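PDB 6RW0: protein angel homolog 2 from Homo sapiens, which removes 2',3'-cyclic phosphates as a phosphatase of the CCR4 family and probably binds the 3' untranslated regions of mRNAs. Local coordinates for residues C186-Y198 / F228-V240. Numbering follows the deposited sequence.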
# COMPACT_ATOMS: atom_id res chain seq x y z
N CYS A 186 7.52 18.07 -18.93
CA CYS A 186 6.97 16.85 -18.35
C CYS A 186 6.64 17.09 -16.87
O CYS A 186 7.46 17.64 -16.13
CB CYS A 186 7.96 15.71 -18.50
SG CYS A 186 7.45 14.14 -17.77
N PRO A 187 5.46 16.71 -16.42
CA PRO A 187 5.16 16.88 -15.00
C PRO A 187 5.95 15.92 -14.14
O PRO A 187 6.43 14.86 -14.59
CB PRO A 187 3.66 16.57 -14.90
CG PRO A 187 3.42 15.62 -16.01
CD PRO A 187 4.32 16.10 -17.14
N ALA A 188 6.05 16.28 -12.88
CA ALA A 188 6.51 15.35 -11.87
C ALA A 188 5.46 14.27 -11.63
O ALA A 188 4.30 14.40 -12.01
CB ALA A 188 6.74 16.10 -10.55
N ILE A 189 5.90 13.19 -10.98
CA ILE A 189 5.03 12.10 -10.54
C ILE A 189 5.16 11.96 -9.04
O ILE A 189 6.28 11.96 -8.49
CB ILE A 189 5.39 10.78 -11.24
CG1 ILE A 189 5.22 10.95 -12.75
CG2 ILE A 189 4.51 9.64 -10.72
CD1 ILE A 189 5.69 9.79 -13.55
N CYS A 190 4.03 11.86 -8.36
CA CYS A 190 3.99 11.72 -6.92
C CYS A 190 3.74 10.25 -6.60
O CYS A 190 2.72 9.69 -7.03
CB CYS A 190 2.85 12.57 -6.37
SG CYS A 190 2.64 12.44 -4.60
N VAL A 191 4.65 9.63 -5.86
CA VAL A 191 4.53 8.23 -5.48
C VAL A 191 4.37 8.15 -3.97
O VAL A 191 5.20 8.68 -3.22
CB VAL A 191 5.76 7.41 -5.92
CG1 VAL A 191 5.61 5.95 -5.50
CG2 VAL A 191 5.96 7.52 -7.42
N ALA A 192 3.30 7.49 -3.53
CA ALA A 192 2.99 7.35 -2.12
C ALA A 192 2.95 5.88 -1.75
O ALA A 192 2.62 5.03 -2.58
CB ALA A 192 1.66 8.01 -1.79
N ASN A 193 3.31 5.59 -0.50
CA ASN A 193 3.35 4.23 0.02
C ASN A 193 2.97 4.26 1.49
O ASN A 193 3.36 5.18 2.21
CB ASN A 193 4.78 3.69 -0.19
CG ASN A 193 4.96 2.24 0.24
OD1 ASN A 193 4.00 1.49 0.38
ND2 ASN A 193 6.21 1.84 0.41
N THR A 194 2.20 3.27 1.92
CA THR A 194 1.85 3.18 3.33
C THR A 194 1.56 1.74 3.70
O THR A 194 1.41 0.86 2.85
CB THR A 194 0.66 4.09 3.67
OG1 THR A 194 0.52 4.22 5.09
CG2 THR A 194 -0.66 3.53 3.14
N HIS A 195 1.46 1.52 5.01
CA HIS A 195 1.02 0.26 5.60
C HIS A 195 0.12 0.68 6.76
O HIS A 195 0.61 1.14 7.79
CB HIS A 195 2.21 -0.58 6.04
CG HIS A 195 1.85 -1.97 6.46
ND1 HIS A 195 2.80 -2.88 6.87
CD2 HIS A 195 0.66 -2.60 6.53
CE1 HIS A 195 2.20 -4.01 7.19
NE2 HIS A 195 0.90 -3.88 6.98
N LEU A 196 -1.19 0.57 6.56
CA LEU A 196 -2.14 1.01 7.58
C LEU A 196 -2.27 -0.00 8.71
O LEU A 196 -1.96 -1.19 8.56
CB LEU A 196 -3.53 1.25 6.98
CG LEU A 196 -3.64 2.30 5.87
CD1 LEU A 196 -5.11 2.53 5.52
CD2 LEU A 196 -2.96 3.61 6.26
N LEU A 197 -2.73 0.48 9.86
CA LEU A 197 -2.99 -0.34 11.03
C LEU A 197 -3.73 -1.63 10.68
O LEU A 197 -4.74 -1.60 9.99
CB LEU A 197 -3.87 0.47 11.99
CG LEU A 197 -4.29 -0.22 13.27
CD1 LEU A 197 -3.04 -0.53 14.09
CD2 LEU A 197 -5.24 0.63 14.05
N TYR A 198 -3.28 -2.76 11.22
CA TYR A 198 -3.96 -4.04 10.96
C TYR A 198 -5.27 -4.14 11.75
O TYR A 198 -6.23 -4.46 11.10
CB TYR A 198 -3.05 -5.22 11.34
CG TYR A 198 -3.82 -6.51 11.42
CD1 TYR A 198 -4.31 -7.10 10.29
CD2 TYR A 198 -4.14 -7.07 12.64
CE1 TYR A 198 -5.08 -8.25 10.34
CE2 TYR A 198 -4.91 -8.21 12.71
CZ TYR A 198 -5.37 -8.80 11.57
OH TYR A 198 -6.14 -9.92 11.65
N PHE A 228 -3.40 18.56 -9.77
CA PHE A 228 -2.45 17.63 -9.16
C PHE A 228 -1.65 16.94 -10.25
O PHE A 228 -2.19 16.60 -11.31
CB PHE A 228 -3.16 16.56 -8.31
CG PHE A 228 -3.93 17.12 -7.16
CD1 PHE A 228 -3.26 17.75 -6.13
CD2 PHE A 228 -5.31 17.04 -7.12
CE1 PHE A 228 -3.96 18.30 -5.07
CE2 PHE A 228 -6.03 17.58 -6.07
CZ PHE A 228 -5.35 18.22 -5.04
N CYS A 229 -0.36 16.72 -9.99
CA CYS A 229 0.46 15.93 -10.90
C CYS A 229 0.01 14.48 -10.80
O CYS A 229 -0.76 14.12 -9.90
CB CYS A 229 1.94 16.05 -10.53
SG CYS A 229 2.40 15.25 -9.00
N PRO A 230 0.44 13.61 -11.72
CA PRO A 230 0.05 12.20 -11.63
C PRO A 230 0.47 11.60 -10.31
O PRO A 230 1.56 11.87 -9.81
CB PRO A 230 0.79 11.55 -12.81
CG PRO A 230 0.97 12.65 -13.80
CD PRO A 230 1.22 13.89 -12.94
N ILE A 231 -0.41 10.76 -9.75
CA ILE A 231 -0.22 10.10 -8.46
C ILE A 231 -0.27 8.59 -8.66
O ILE A 231 -1.16 8.08 -9.34
CB ILE A 231 -1.32 10.52 -7.47
CG1 ILE A 231 -1.18 12.00 -7.15
CG2 ILE A 231 -1.28 9.69 -6.19
CD1 ILE A 231 -2.48 12.64 -6.74
N VAL A 232 0.67 7.90 -8.03
CA VAL A 232 0.59 6.46 -7.83
C VAL A 232 0.67 6.23 -6.33
O VAL A 232 1.65 6.65 -5.70
CB VAL A 232 1.72 5.71 -8.57
CG1 VAL A 232 1.55 4.21 -8.34
CG2 VAL A 232 1.69 6.02 -10.05
N MET A 233 -0.37 5.62 -5.76
CA MET A 233 -0.48 5.39 -4.32
C MET A 233 -0.56 3.89 -4.08
O MET A 233 -1.56 3.25 -4.45
CB MET A 233 -1.69 6.12 -3.73
CG MET A 233 -1.86 5.87 -2.24
SD MET A 233 -3.22 6.79 -1.48
CE MET A 233 -4.64 5.88 -2.07
N CYS A 234 0.49 3.34 -3.49
CA CYS A 234 0.62 1.92 -3.25
C CYS A 234 0.52 1.62 -1.76
O CYS A 234 0.76 2.47 -0.91
CB CYS A 234 2.00 1.42 -3.67
SG CYS A 234 2.36 1.62 -5.41
N GLY A 235 0.23 0.37 -1.45
CA GLY A 235 0.50 -0.08 -0.10
C GLY A 235 -0.38 -1.23 0.33
O GLY A 235 -1.19 -1.77 -0.43
N ASP A 236 -0.20 -1.58 1.60
CA ASP A 236 -1.01 -2.55 2.32
C ASP A 236 -1.97 -1.73 3.18
O ASP A 236 -1.57 -1.11 4.17
CB ASP A 236 -0.11 -3.46 3.15
CG ASP A 236 -0.89 -4.50 3.93
OD1 ASP A 236 -2.11 -4.33 4.12
OD2 ASP A 236 -0.27 -5.49 4.39
N PHE A 237 -3.23 -1.69 2.75
CA PHE A 237 -4.26 -0.89 3.40
C PHE A 237 -5.05 -1.68 4.44
O PHE A 237 -5.90 -1.11 5.12
CB PHE A 237 -5.20 -0.26 2.35
CG PHE A 237 -4.52 0.80 1.51
CD1 PHE A 237 -3.63 0.45 0.50
CD2 PHE A 237 -4.73 2.15 1.77
CE1 PHE A 237 -2.98 1.41 -0.23
CE2 PHE A 237 -4.09 3.11 1.02
CZ PHE A 237 -3.20 2.75 0.03
N ASN A 238 -4.76 -2.97 4.58
CA ASN A 238 -5.45 -3.84 5.54
C ASN A 238 -6.96 -3.66 5.43
O ASN A 238 -7.69 -3.69 6.42
CB ASN A 238 -4.93 -3.62 6.95
CG ASN A 238 -3.73 -4.49 7.26
OD1 ASN A 238 -3.74 -5.69 6.99
ND2 ASN A 238 -2.69 -3.90 7.80
N SER A 239 -7.43 -3.49 4.20
CA SER A 239 -8.84 -3.28 3.91
C SER A 239 -9.12 -3.97 2.59
O SER A 239 -8.27 -3.98 1.71
CB SER A 239 -9.15 -1.79 3.75
OG SER A 239 -8.82 -1.07 4.92
N VAL A 240 -10.33 -4.53 2.47
CA VAL A 240 -10.65 -5.39 1.34
C VAL A 240 -11.47 -4.68 0.26
O VAL A 240 -12.06 -3.62 0.50
CB VAL A 240 -11.36 -6.68 1.79
CG1 VAL A 240 -10.54 -7.39 2.87
CG2 VAL A 240 -12.75 -6.37 2.27
O HOH W 1 -0.50 -5.66 8.76
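Ala-192 and Met-233 meet at the apolar centre of two parallel strands, CB of the alanine 4.1 Å from CG of the methionine; its methyl meets only the start of that chain, which turns off to Phe-367. On the same face Cys-190 CB touches Ile-231 CG1, and beta-branched Val-191 and Val-232, suited to extended backbone, occupy the other face. Backbone hydrogen bonds run from Cys-190 N to Pro-230 O (2.9 Å) as far as Leu-196 N to Asp-236 O. They lengthen at Gly-235, where a CB would run into Thr-194 O across the pair and, at these backbone angles, into Cys-234 O. Level with the glycine, Thr-194 CG2 sits over one face of the Phe-237 ring, near its rim; farther on, Leu-196 CD1 packs 3.8 Å from Phe-237 CD2.

With CG anti to the backbone N in both (chi1 -171° and 180°), His-195 and Asp-236 run side by side, imidazole and carboxylate planes 21° apart. Asp-236 OD2 is held by Asn-58 ND2, while OD1 accepts from Asn-238 N in an Asx turn. Asn-238 ND2 grips Leu-196 O at 2.9 Å and shares a water with His-195 NE2. A magnesium ion lies about 5 Å from the His-195 side chain.

Helix 203-220 links the strands as a beta-alpha-beta crossover. Strands 171-179 and 359-369 flank them in one sheet of the DNase I-like sandwich; strand 100-107 of the other packs against Val-191, Asn-193 and Cys-234.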